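Local structure of choline kinase (Streptococcus pneumoniae, 4R78) at residues A[150-154]-A[176-180]; A[227-231]-A[244-248]; A[24-28]-A[100-105]. The protein probably transfers a phosphate group from ATP to choline, as a choline kinase with a protein kinase-like fold. One frame throughout, in Å; residues are numbered along the deposited sequence.

Contact 1 (A[150-154]-A[176-180])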
ATOM      1  N   PHE A 150       8.019 -11.963  -7.115  1.00 16.25           N
ATOM      2  CA  PHE A 150       8.607 -12.222  -8.427  1.00 16.30           C
ATOM      3  C   PHE A 150       7.534 -12.424  -9.489  1.00 16.63           C
ATOM      4  O   PHE A 150       7.690 -11.980 -10.630  1.00 16.44           O
ATOM      5  CB  PHE A 150       9.609 -13.379  -8.330  1.00 16.08           C
ATOM      6  CG  PHE A 150      10.686 -13.131  -7.306  1.00 15.68           C
ATOM      7  CD1 PHE A 150      11.799 -12.362  -7.629  1.00 15.23           C
ATOM      8  CD2 PHE A 150      10.555 -13.611  -6.001  1.00 15.17           C
ATOM      9  CE1 PHE A 150      12.786 -12.098  -6.684  1.00 14.74           C
ATOM     10  CE2 PHE A 150      11.538 -13.348  -5.041  1.00 15.35           C
ATOM     11  CZ  PHE A 150      12.656 -12.585  -5.387  1.00 14.82           C
ATOM     12  N   GLU A 151       6.419 -13.036  -9.094  1.00 16.86           N
ATOM     13  CA  GLU A 151       5.229 -13.081  -9.939  1.00 17.31           C
ATOM     14  C   GLU A 151       4.657 -11.675 -10.153  1.00 17.00           C
ATOM     15  O   GLU A 151       4.148 -11.361 -11.230  1.00 16.95           O
ATOM     16  CB  GLU A 151       4.154 -13.975  -9.319  1.00 17.98           C
ATOM     17  CG  GLU A 151       4.418 -15.474  -9.407  1.00 20.11           C
ATOM     18  CD  GLU A 151       3.305 -16.299  -8.771  1.00 23.55           C
ATOM     19  OE1 GLU A 151       3.591 -17.412  -8.278  1.00 24.88           O
ATOM     20  OE2 GLU A 151       2.143 -15.833  -8.757  1.00 25.98           O
ATOM     21  N   GLU A 152       4.749 -10.832  -9.124  1.00 16.85           N
ATOM     22  CA  GLU A 152       4.252  -9.460  -9.209  1.00 16.98           C
ATOM     23  C   GLU A 152       5.000  -8.660 -10.274  1.00 16.70           C
ATOM     24  O   GLU A 152       4.386  -7.936 -11.059  1.00 16.48           O
ATOM     25  CB  GLU A 152       4.334  -8.758  -7.850  1.00 17.27           C
ATOM     26  CG  GLU A 152       3.526  -7.464  -7.762  1.00 19.05           C
ATOM     27  CD  GLU A 152       2.072  -7.678  -7.360  1.00 21.10           C
ATOM     28  OE1 GLU A 152       1.416  -6.681  -6.993  1.00 23.26           O
ATOM     29  OE2 GLU A 152       1.585  -8.828  -7.394  1.00 23.07           O
ATOM     30  N   ILE A 153       6.324  -8.800 -10.302  1.00 16.44           N
ATOM     31  CA  ILE A 153       7.134  -8.202 -11.363  1.00 16.37           C
ATOM     32  C   ILE A 153       6.605  -8.605 -12.745  1.00 16.43           C
ATOM     33  O   ILE A 153       6.404  -7.753 -13.610  1.00 16.30           O
ATOM     34  CB  ILE A 153       8.633  -8.575 -11.212  1.00 16.26           C
ATOM     35  CG1 ILE A 153       9.224  -7.888  -9.976  1.00 16.50           C
ATOM     36  CG2 ILE A 153       9.428  -8.198 -12.471  1.00 16.29           C
ATOM     37  CD1 ILE A 153      10.494  -8.535  -9.443  1.00 16.35           C
ATOM     38  N   LYS A 154       6.360  -9.900 -12.935  1.00 16.64           N
ATOM     39  CA  LYS A 154       5.876 -10.415 -14.220  1.00 16.91           C
ATOM     40  C   LYS A 154       4.503  -9.866 -14.600  1.00 17.15           C
ATOM     41  O   LYS A 154       4.228  -9.646 -15.778  1.00 17.11           O
ATOM     42  CB  LYS A 154       5.862 -11.946 -14.228  1.00 17.11           C
ATOM     43  CG  LYS A 154       7.242 -12.572 -14.137  1.00 17.91           C
ATOM     44  CD  LYS A 154       7.168 -14.084 -14.225  1.00 20.11           C
ATOM     45  CE  LYS A 154       8.547 -14.704 -14.077  1.00 21.86           C
ATOM     46  NZ  LYS A 154       8.508 -16.170 -14.355  1.00 23.43           N
ATOM     47  N   VAL A 176      17.795  -9.062  -9.647  1.00 14.41           N
ATOM     48  CA  VAL A 176      16.625  -9.066  -8.767  1.00 14.39           C
ATOM     49  C   VAL A 176      16.051 -10.482  -8.623  1.00 14.41           C
ATOM     50  O   VAL A 176      15.806 -10.944  -7.505  1.00 14.15           O
ATOM     51  CB  VAL A 176      15.548  -8.061  -9.243  1.00 14.27           C
ATOM     52  CG1 VAL A 176      14.250  -8.233  -8.450  1.00 14.50           C
ATOM     53  CG2 VAL A 176      16.061  -6.638  -9.103  1.00 14.07           C
ATOM     54  N   PHE A 177      15.869 -11.175  -9.747  1.00 14.53           N
ATOM     55  CA  PHE A 177      15.326 -12.538  -9.722  1.00 14.99           C
ATOM     56  C   PHE A 177      16.242 -13.552  -9.029  1.00 15.28           C
ATOM     57  O   PHE A 177      15.774 -14.602  -8.582  1.00 15.27           O
ATOM     58  CB  PHE A 177      14.952 -13.015 -11.134  1.00 14.92           C
ATOM     59  CG  PHE A 177      13.561 -12.617 -11.567  1.00 15.61           C
ATOM     60  CD1 PHE A 177      12.476 -13.459 -11.341  1.00 16.63           C
ATOM     61  CD2 PHE A 177      13.339 -11.401 -12.207  1.00 16.32           C
ATOM     62  CE1 PHE A 177      11.189 -13.094 -11.746  1.00 17.23           C
ATOM     63  CE2 PHE A 177      12.053 -11.026 -12.613  1.00 17.09           C
ATOM     64  CZ  PHE A 177      10.980 -11.876 -12.380  1.00 16.93           C
ATOM     65  N   SER A 178      17.537 -13.237  -8.944  1.00 15.67           N
ATOM     66  CA  SER A 178      18.486 -14.102  -8.239  1.00 16.41           C
ATOM     67  C   SER A 178      18.227 -14.108  -6.732  1.00 16.29           C
ATOM     68  O   SER A 178      18.661 -15.018  -6.024  1.00 16.20           O
ATOM     69  CB  SER A 178      19.937 -13.699  -8.533  1.00 16.53           C
ATOM     70  OG  SER A 178      20.341 -12.587  -7.751  1.00 19.55           O
ATOM     71  N   LEU A 179      17.513 -13.094  -6.246  1.00 16.06           N
ATOM     72  CA  LEU A 179      17.188 -12.989  -4.825  1.00 16.35           C
ATOM     73  C   LEU A 179      16.156 -14.015  -4.360  1.00 16.34           C
ATOM     74  O   LEU A 179      16.054 -14.289  -3.161  1.00 16.42           O
ATOM     75  CB  LEU A 179      16.733 -11.566  -4.481  1.00 16.47           C
ATOM     76  CG  LEU A 179      17.758 -10.455  -4.748  1.00 16.66           C
ATOM     77  CD1 LEU A 179      17.131  -9.077  -4.571  1.00 17.27           C
ATOM     78  CD2 LEU A 179      19.004 -10.602  -3.877  1.00 17.80           C
ATOM     79  N   GLU A 180      15.401 -14.581  -5.303  1.00 16.94           N
ATOM     80  CA  GLU A 180      14.393 -15.596  -4.983  1.00 17.44           C
ATOM     81  C   GLU A 180      15.014 -16.813  -4.292  1.00 17.73           C
ATOM     82  O   GLU A 180      14.473 -17.310  -3.300  1.00 17.51           O
ATOM     83  CB  GLU A 180      13.611 -16.018  -6.236  1.00 17.52           C
ATOM     84  CG  GLU A 180      12.410 -16.921  -5.943  1.00 18.89           C
ATOM     85  CD  GLU A 180      11.467 -17.100  -7.125  1.00 19.64           C
ATOM     86  OE1 GLU A 180      11.839 -16.781  -8.276  1.00 21.42           O
ATOM     87  OE2 GLU A 180      10.336 -17.575  -6.898  1.00 21.74           O
TER

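Contact 2 (A[227-231]-A[244-248])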
ATOM      1  N   LEU A 227       8.116  -4.318   7.171  1.00 12.74           N
ATOM      2  CA  LEU A 227       9.158  -3.537   7.821  1.00 12.88           C
ATOM      3  C   LEU A 227      10.011  -2.790   6.791  1.00 12.79           C
ATOM      4  O   LEU A 227      10.279  -1.596   6.954  1.00 12.52           O
ATOM      5  CB  LEU A 227      10.013  -4.411   8.743  1.00 13.27           C
ATOM      6  CG  LEU A 227       9.466  -4.629  10.159  1.00 14.54           C
ATOM      7  CD1 LEU A 227       8.118  -5.351  10.205  1.00 16.84           C
ATOM      8  CD2 LEU A 227      10.471  -5.372  10.986  1.00 18.72           C
ATOM      9  N   ALA A 228      10.393  -3.483   5.720  1.00 12.35           N
ATOM     10  CA  ALA A 228      11.122  -2.855   4.621  1.00 12.55           C
ATOM     11  C   ALA A 228      10.366  -1.660   4.049  1.00 12.50           C
ATOM     12  O   ALA A 228      10.957  -0.608   3.817  1.00 13.05           O
ATOM     13  CB  ALA A 228      11.439  -3.868   3.536  1.00 12.28           C
ATOM     14  N   ALA A 229       9.058  -1.819   3.848  1.00 12.33           N
ATOM     15  CA  ALA A 229       8.238  -0.744   3.293  1.00 12.26           C
ATOM     16  C   ALA A 229       8.169   0.464   4.218  1.00 12.53           C
ATOM     17  O   ALA A 229       8.372   1.593   3.771  1.00 12.57           O
ATOM     18  CB  ALA A 229       6.839  -1.248   2.951  1.00 12.34           C
ATOM     19  N   LEU A 230       7.880   0.229   5.496  1.00 12.71           N
ATOM     20  CA  LEU A 230       7.854   1.315   6.475  1.00 12.84           C
ATOM     21  C   LEU A 230       9.173   2.092   6.448  1.00 12.83           C
ATOM     22  O   LEU A 230       9.183   3.322   6.333  1.00 12.93           O
ATOM     23  CB  LEU A 230       7.591   0.770   7.881  1.00 13.39           C
ATOM     24  CG  LEU A 230       7.450   1.819   8.987  1.00 14.16           C
ATOM     25  CD1 LEU A 230       6.096   2.511   8.924  1.00 16.29           C
ATOM     26  CD2 LEU A 230       7.661   1.174  10.341  1.00 14.61           C
ATOM     27  N   PHE A 231      10.278   1.357   6.515  1.00 13.21           N
ATOM     28  CA  PHE A 231      11.611   1.946   6.577  1.00 13.06           C
ATOM     29  C   PHE A 231      11.948   2.697   5.289  1.00 13.21           C
ATOM     30  O   PHE A 231      12.409   3.839   5.332  1.00 13.68           O
ATOM     31  CB  PHE A 231      12.669   0.863   6.826  1.00 12.86           C
ATOM     32  CG  PHE A 231      12.583   0.198   8.177  1.00 13.51           C
ATOM     33  CD1 PHE A 231      11.704   0.644   9.158  1.00 13.88           C
ATOM     34  CD2 PHE A 231      13.428  -0.869   8.473  1.00 13.49           C
ATOM     35  CE1 PHE A 231      11.651   0.028  10.409  1.00 14.48           C
ATOM     36  CE2 PHE A 231      13.390  -1.487   9.716  1.00 14.30           C
ATOM     37  CZ  PHE A 231      12.503  -1.044  10.685  1.00 13.66           C
ATOM     38  N   PHE A 244      13.231   1.226  15.950  1.00 15.60           N
ATOM     39  CA  PHE A 244      11.937   0.647  15.621  1.00 15.13           C
ATOM     40  C   PHE A 244      11.938  -0.870  15.782  1.00 15.20           C
ATOM     41  O   PHE A 244      11.000  -1.432  16.346  1.00 14.94           O
ATOM     42  CB  PHE A 244      11.464   1.028  14.216  1.00 14.82           C
ATOM     43  CG  PHE A 244      10.025   0.677  13.968  1.00 13.83           C
ATOM     44  CD1 PHE A 244       9.016   1.605  14.229  1.00 13.93           C
ATOM     45  CD2 PHE A 244       9.666  -0.596  13.521  1.00 12.94           C
ATOM     46  CE1 PHE A 244       7.678   1.275  14.032  1.00 13.98           C
ATOM     47  CE2 PHE A 244       8.324  -0.933  13.321  1.00 12.47           C
ATOM     48  CZ  PHE A 244       7.337   0.001  13.574  1.00 13.22           C
ATOM     49  N   LEU A 245      12.983  -1.523  15.285  1.00 15.14           N
ATOM     50  CA  LEU A 245      13.095  -2.975  15.399  1.00 15.59           C
ATOM     51  C   LEU A 245      13.125  -3.424  16.856  1.00 16.29           C
ATOM     52  O   LEU A 245      12.511  -4.430  17.208  1.00 16.44           O
ATOM     53  CB  LEU A 245      14.310  -3.499  14.633  1.00 15.46           C
ATOM     54  CG  LEU A 245      14.263  -3.360  13.105  1.00 15.46           C
ATOM     55  CD1 LEU A 245      15.594  -3.735  12.474  1.00 15.92           C
ATOM     56  CD2 LEU A 245      13.128  -4.183  12.506  1.00 15.61           C
ATOM     57  N   SER A 246      13.819  -2.668  17.707  1.00 16.82           N
ATOM     58  CA  SER A 246      13.847  -2.981  19.135  1.00 17.58           C
ATOM     59  C   SER A 246      12.444  -2.985  19.748  1.00 17.64           C
ATOM     60  O   SER A 246      12.108  -3.882  20.526  1.00 18.20           O
ATOM     61  CB  SER A 246      14.761  -2.017  19.888  1.00 17.51           C
ATOM     62  OG  SER A 246      14.865  -2.402  21.245  1.00 19.58           O
ATOM     63  N   HIS A 247      11.635  -1.990  19.381  1.00 17.70           N
ATOM     64  CA  HIS A 247      10.240  -1.893  19.814  1.00 17.71           C
ATOM     65  C   HIS A 247       9.369  -3.021  19.234  1.00 17.15           C
ATOM     66  O   HIS A 247       8.530  -3.593  19.928  1.00 17.04           O
ATOM     67  CB  HIS A 247       9.647  -0.549  19.373  1.00 18.48           C
ATOM     68  CG  HIS A 247      10.094   0.625  20.188  1.00 20.13           C
ATOM     69  ND1 HIS A 247       9.214   1.399  20.915  1.00 21.88           N
ATOM     70  CD2 HIS A 247      11.316   1.177  20.372  1.00 21.24           C
ATOM     71  CE1 HIS A 247       9.876   2.367  21.521  1.00 22.36           C
ATOM     72  NE2 HIS A 247      11.155   2.254  21.210  1.00 21.95           N
ATOM     73  N   TYR A 248       9.572  -3.320  17.953  1.00 16.17           N
ATOM     74  CA  TYR A 248       8.700  -4.235  17.215  1.00 15.64           C
ATOM     75  C   TYR A 248       8.987  -5.714  17.486  1.00 15.66           C
ATOM     76  O   TYR A 248       8.061  -6.533  17.541  1.00 15.41           O
ATOM     77  CB  TYR A 248       8.780  -3.930  15.712  1.00 15.08           C
ATOM     78  CG  TYR A 248       8.226  -5.024  14.827  1.00 14.43           C
ATOM     79  CD1 TYR A 248       6.874  -5.046  14.473  1.00 14.36           C
ATOM     80  CD2 TYR A 248       9.050  -6.051  14.362  1.00 14.26           C
ATOM     81  CE1 TYR A 248       6.364  -6.054  13.667  1.00 14.73           C
ATOM     82  CE2 TYR A 248       8.547  -7.067  13.558  1.00 14.24           C
ATOM     83  CZ  TYR A 248       7.204  -7.062  13.217  1.00 13.59           C
ATOM     84  OH  TYR A 248       6.716  -8.061  12.414  1.00 14.71           O
TER

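Contact 3 (A[24-28]-A[100-105])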
ATOM      1  N   ILE A  24     -18.805   8.081 -12.073  1.00 22.39           N
ATOM      2  CA  ILE A  24     -19.011   6.719 -11.589  1.00 22.14           C
ATOM      3  C   ILE A  24     -19.134   6.703 -10.062  1.00 22.06           C
ATOM      4  O   ILE A  24     -19.994   6.011  -9.515  1.00 21.92           O
ATOM      5  CB  ILE A  24     -17.891   5.757 -12.086  1.00 22.03           C
ATOM      6  CG1 ILE A  24     -17.848   5.716 -13.623  1.00 22.15           C
ATOM      7  CG2 ILE A  24     -18.061   4.351 -11.507  1.00 22.08           C
ATOM      8  CD1 ILE A  24     -19.179   5.370 -14.309  1.00 22.21           C
ATOM      9  N   ILE A  25     -18.289   7.484  -9.386  1.00 22.06           N
ATOM     10  CA  ILE A  25     -18.345   7.608  -7.925  1.00 22.10           C
ATOM     11  C   ILE A  25     -19.709   8.128  -7.456  1.00 22.80           C
ATOM     12  O   ILE A  25     -20.306   7.572  -6.528  1.00 22.85           O
ATOM     13  CB  ILE A  25     -17.191   8.489  -7.371  1.00 21.87           C
ATOM     14  CG1 ILE A  25     -15.856   7.750  -7.504  1.00 21.16           C
ATOM     15  CG2 ILE A  25     -17.434   8.863  -5.906  1.00 21.41           C
ATOM     16  CD1 ILE A  25     -14.633   8.645  -7.403  1.00 20.43           C
ATOM     17  N   LYS A  26     -20.198   9.181  -8.110  1.00 23.51           N
ATOM     18  CA  LYS A  26     -21.520   9.742  -7.812  1.00 24.54           C
ATOM     19  C   LYS A  26     -22.621   8.675  -7.894  1.00 24.93           C
ATOM     20  O   LYS A  26     -23.487   8.605  -7.020  1.00 24.79           O
ATOM     21  CB  LYS A  26     -21.829  10.921  -8.744  1.00 24.57           C
ATOM     22  CG  LYS A  26     -23.165  11.605  -8.482  1.00 26.15           C
ATOM     23  CD  LYS A  26     -23.366  12.804  -9.393  1.00 27.52           C
ATOM     24  CE  LYS A  26     -24.725  13.444  -9.160  1.00 29.00           C
ATOM     25  NZ  LYS A  26     -24.936  14.625 -10.040  1.00 29.83           N
ATOM     26  N   GLU A  27     -22.562   7.841  -8.933  1.00 25.50           N
ATOM     27  CA  GLU A  27     -23.512   6.739  -9.119  1.00 26.35           C
ATOM     28  C   GLU A  27     -23.444   5.693  -8.003  1.00 26.48           C
ATOM     29  O   GLU A  27     -24.479   5.256  -7.497  1.00 26.52           O
ATOM     30  CB  GLU A  27     -23.297   6.063 -10.478  1.00 26.55           C
ATOM     31  CG  GLU A  27     -23.664   6.926 -11.679  1.00 28.47           C
ATOM     32  CD  GLU A  27     -23.338   6.267 -13.014  1.00 30.38           C
ATOM     33  OE1 GLU A  27     -23.178   5.026 -13.061  1.00 31.73           O
ATOM     34  OE2 GLU A  27     -23.247   6.997 -14.026  1.00 31.71           O
ATOM     35  N   LYS A  28     -22.228   5.303  -7.621  1.00 26.64           N
ATOM     36  CA  LYS A  28     -22.028   4.273  -6.596  1.00 26.96           C
ATOM     37  C   LYS A  28     -22.494   4.740  -5.217  1.00 27.22           C
ATOM     38  O   LYS A  28     -23.045   3.954  -4.442  1.00 27.17           O
ATOM     39  CB  LYS A  28     -20.555   3.836  -6.532  1.00 26.92           C
ATOM     40  CG  LYS A  28     -19.967   3.336  -7.851  1.00 26.86           C
ATOM     41  CD  LYS A  28     -20.512   1.980  -8.279  1.00 26.57           C
ATOM     42  CE  LYS A  28     -19.959   1.595  -9.643  1.00 26.81           C
ATOM     43  NZ  LYS A  28     -20.196   0.169  -9.983  1.00 26.71           N
ATOM     44  N   ASP A 100     -16.979  -1.593  -3.832  1.00 15.33           N
ATOM     45  CA  ASP A 100     -17.576  -1.942  -5.116  1.00 15.46           C
ATOM     46  C   ASP A 100     -16.660  -2.845  -5.933  1.00 15.47           C
ATOM     47  O   ASP A 100     -15.578  -2.437  -6.366  1.00 15.56           O
ATOM     48  CB  ASP A 100     -17.925  -0.674  -5.902  1.00 15.55           C
ATOM     49  CG  ASP A 100     -18.638  -0.972  -7.208  1.00 16.72           C
ATOM     50  OD1 ASP A 100     -18.001  -0.827  -8.271  1.00 17.95           O
ATOM     51  OD2 ASP A 100     -19.834  -1.339  -7.170  1.00 18.70           O
ATOM     52  N   ILE A 101     -17.117  -4.077  -6.128  1.00 15.57           N
ATOM     53  CA  ILE A 101     -16.420  -5.100  -6.902  1.00 15.82           C
ATOM     54  C   ILE A 101     -16.434  -4.809  -8.404  1.00 15.14           C
ATOM     55  O   ILE A 101     -15.474  -5.115  -9.117  1.00 15.02           O
ATOM     56  CB  ILE A 101     -17.065  -6.500  -6.621  1.00 16.17           C
ATOM     57  CG1 ILE A 101     -16.850  -6.917  -5.158  1.00 17.00           C
ATOM     58  CG2 ILE A 101     -16.561  -7.557  -7.585  1.00 17.72           C
ATOM     59  CD1 ILE A 101     -15.402  -6.876  -4.707  1.00 16.35           C
ATOM     60  N   GLU A 102     -17.526  -4.214  -8.879  1.00 14.72           N
ATOM     61  CA  GLU A 102     -17.704  -3.963 -10.307  1.00 14.19           C
ATOM     62  C   GLU A 102     -16.613  -3.064 -10.896  1.00 14.07           C
ATOM     63  O   GLU A 102     -16.053  -3.369 -11.953  1.00 14.11           O
ATOM     64  CB  GLU A 102     -19.106  -3.390 -10.576  1.00 13.93           C
ATOM     65  CG  GLU A 102     -19.367  -2.936 -12.018  1.00 13.96           C
ATOM     66  CD  GLU A 102     -19.432  -4.068 -13.042  1.00 13.72           C
ATOM     67  OE1 GLU A 102     -19.264  -5.263 -12.697  1.00 14.28           O
ATOM     68  OE2 GLU A 102     -19.666  -3.749 -14.225  1.00 14.99           O
ATOM     69  N   ALA A 103     -16.295  -1.974 -10.198  1.00 13.83           N
ATOM     70  CA  ALA A 103     -15.340  -0.989 -10.705  1.00 13.81           C
ATOM     71  C   ALA A 103     -14.076  -0.866  -9.850  1.00 13.67           C
ATOM     72  O   ALA A 103     -13.065  -0.335 -10.308  1.00 14.23           O
ATOM     73  CB  ALA A 103     -16.014   0.366 -10.848  1.00 14.00           C
ATOM     74  N   GLY A 104     -14.140  -1.343  -8.609  1.00 13.57           N
ATOM     75  CA  GLY A 104     -12.997  -1.239  -7.702  1.00 13.48           C
ATOM     76  C   GLY A 104     -12.959   0.112  -7.016  1.00 13.48           C
ATOM     77  O   GLY A 104     -12.041   0.910  -7.233  1.00 13.18           O
ATOM     78  N   ILE A 105     -13.969   0.359  -6.188  1.00 13.53           N
ATOM     79  CA  ILE A 105     -14.153   1.647  -5.521  1.00 13.94           C
ATOM     80  C   ILE A 105     -14.499   1.426  -4.052  1.00 13.70           C
ATOM     81  O   ILE A 105     -15.445   0.704  -3.726  1.00 13.61           O
ATOM     82  CB  ILE A 105     -15.280   2.494  -6.192  1.00 14.12           C
ATOM     83  CG1 ILE A 105     -15.000   2.727  -7.683  1.00 14.33           C
ATOM     84  CG2 ILE A 105     -15.465   3.829  -5.470  1.00 14.80           C
ATOM     85  CD1 ILE A 105     -16.195   3.253  -8.463  1.00 16.73           C
TER

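Contact 1 (A[150-154]-A[176-180])
A knob-into-hole packing joins helix 149-159 to the place where helices 169-177 and 179-186 meet. F150 is the knob; V176, F177, L179 and E180 form the hole. CG of F150 is anti to the carbonyl carbon (chi1 -56°), and the ring thereby points across the gap into 176-180. E180 lies over one face of this ring. Its CB sits over the face, shifted toward the rim, 3.7 Å from the F150 ring centroid, and makes a CH-pi contact. The extended E180 side chain then runs back over the ring, against the direction of F150. Its carboxylate ends stacked on the ring, with the planes only 11° apart, and E180 CD is 3.8 Å from F150 CD2.

The edge of the F150 ring meets the backbone. CE1 of F150 lies 3.3 Å from V176 O, near the ring plane. The same V176 O accepts the amide of L179.

F177 and F150 lie alongside each other, pointing opposite ways. The two rings are oblique, at 48°, with centroids 5.7 Å apart. F177 CE1 packs 3.8 Å from F150 CB. The far end of the F177 ring reaches the next turn of helix 149-159: CE2 of F177 is 3.9 Å from I153 CG2, and CE1 of F177 is 3.9 Å from K154 CE. I153 CD1 meets V176 CG1. No hydrogen bond crosses the contact.

Helix 257-280 backs it: L266 touches F150 and V176, and I270 touches I153. The contact is plain helix packing within the mainly helical C-terminal lobe of the protein kinase-like fold.

Contact 2 (A[227-231]-A[244-248])
F244 and Y248 both hold CG anti to the backbone N (chi1 -168° and 164°). This sends both rings from helix 238-248 toward helix 223-233, where leucine methyls meet their faces. L230 CD2 sits over one face of the F244 ring, 3.7 Å from its centroid. L227 CD1 does the same for Y248, 3.9 Å from the ring centroid. Both are CH-pi contacts, and both methyls are shifted toward the ring rim.

The other methyl of L227 turns to L245. L227 CD2 and L245 CD2 are 3.3 Å apart, closer than usual for two carbons, and the packing is tight here. F231 uses its ring edge. Near the ring plane, F231 CE1 is 3.7 Å from F244 CD2, and F231 CZ is 3.7 Å from L245 CD2. One face of the F231 ring also lies against the carbonyl oxygen of L227, one turn earlier in its own helix.

No hydrogen bond links the two segments, and all six touching residues are buried. The one polar side-chain end, Y248 OH, is hydrogen-bonded to H137 ND1. The two helix segments are inclined, their N-to-C directions 142° apart, with axes 12.6 Å apart at closest.

Helix 126-137 packs beside the aromatic residues, with I129 on F244 and L133 on Y248. F126 meets F244 edge-to-face. Helix 257-280 adjoins the contact through H257, which lies against L245.

Contact 3 (A[24-28]-A[100-105])
The carboxylate of D100 is approached from both faces at one oxygen. K28 NZ comes to OD1 on its syn side, 35° out of the carboxylate plane. The backbone N of A103 comes to OD1 on the anti side, 32° out of plane and from the opposite face. K28 NZ is 3.0 Å from D100 OD1 in a salt bridge, with a weak second bond of 3.2 Å from K28 NZ to D100 OD2. A103 N is 2.8 Å from D100 OD1. With two donors on OD1 and the lysine also touching OD2, the rotation of the carboxylate is well defined. The lysine charge would be expected to favour the ionised form of D100.

K28 crosses D100 at about a right angle. Its chain bends at chi2 (-71°), which carries CD and CE across D100 and brings NZ to the carboxylate. CG, nearer the backbone, rests on I105. The ammonium also passes beside E102 CB, but E102 OE2 is 5.8 Å from K28 NZ, too far for a bridge.

The loop 100-105 joins antiparallel strands 96-100 and 105-109 of the N-terminal sheet. K28, I24 and I25 lie on helix 20-30, which packs here against this five-stranded antiparallel sheet of the N-terminal lobe. D100 OD1 with A103 N forms an Asx motif, and a G1 beta bulge closes the turn. D100 O accepts from both G104 N, at 2.9 Å, and I105 N. The positive phi of G104 suits glycine, since a CB would press on the carbonyl of A103.

Beside the salt bridge the contact is apolar. I105 CD1 lies 3.7 Å from I24 CG2 and 3.8 Å from K28 CG. I25 CG1 makes a looser contact with I105 CG2. V64 and F66 of strand 61-66 touch both I25 and I105. Elsewhere in the loop, I101 O is hydrogen-bonded to R77 NH2.

Contact 3 belongs to the N-terminal sheet lobe, and contacts 1 and 2 to the helical lobe. Contacts 1 and 2 have centres 23 Å apart and do not touch, but helix 257-280 packs on both, through L266 and I270 at contact 1 and H257 at contact 2. Contact 3 is remote from both, its centre 33 Å from that of contact 1 and 35 Å from that of contact 2. None of the contact residues lines the AMP pocket. The side chain of I25 is about 12 Å from AMP, and that of L230 about 13 Å. Strand 105-109, which starts in contact 3, and strand 61-66 beside it carry the pocket residues E109 and I63.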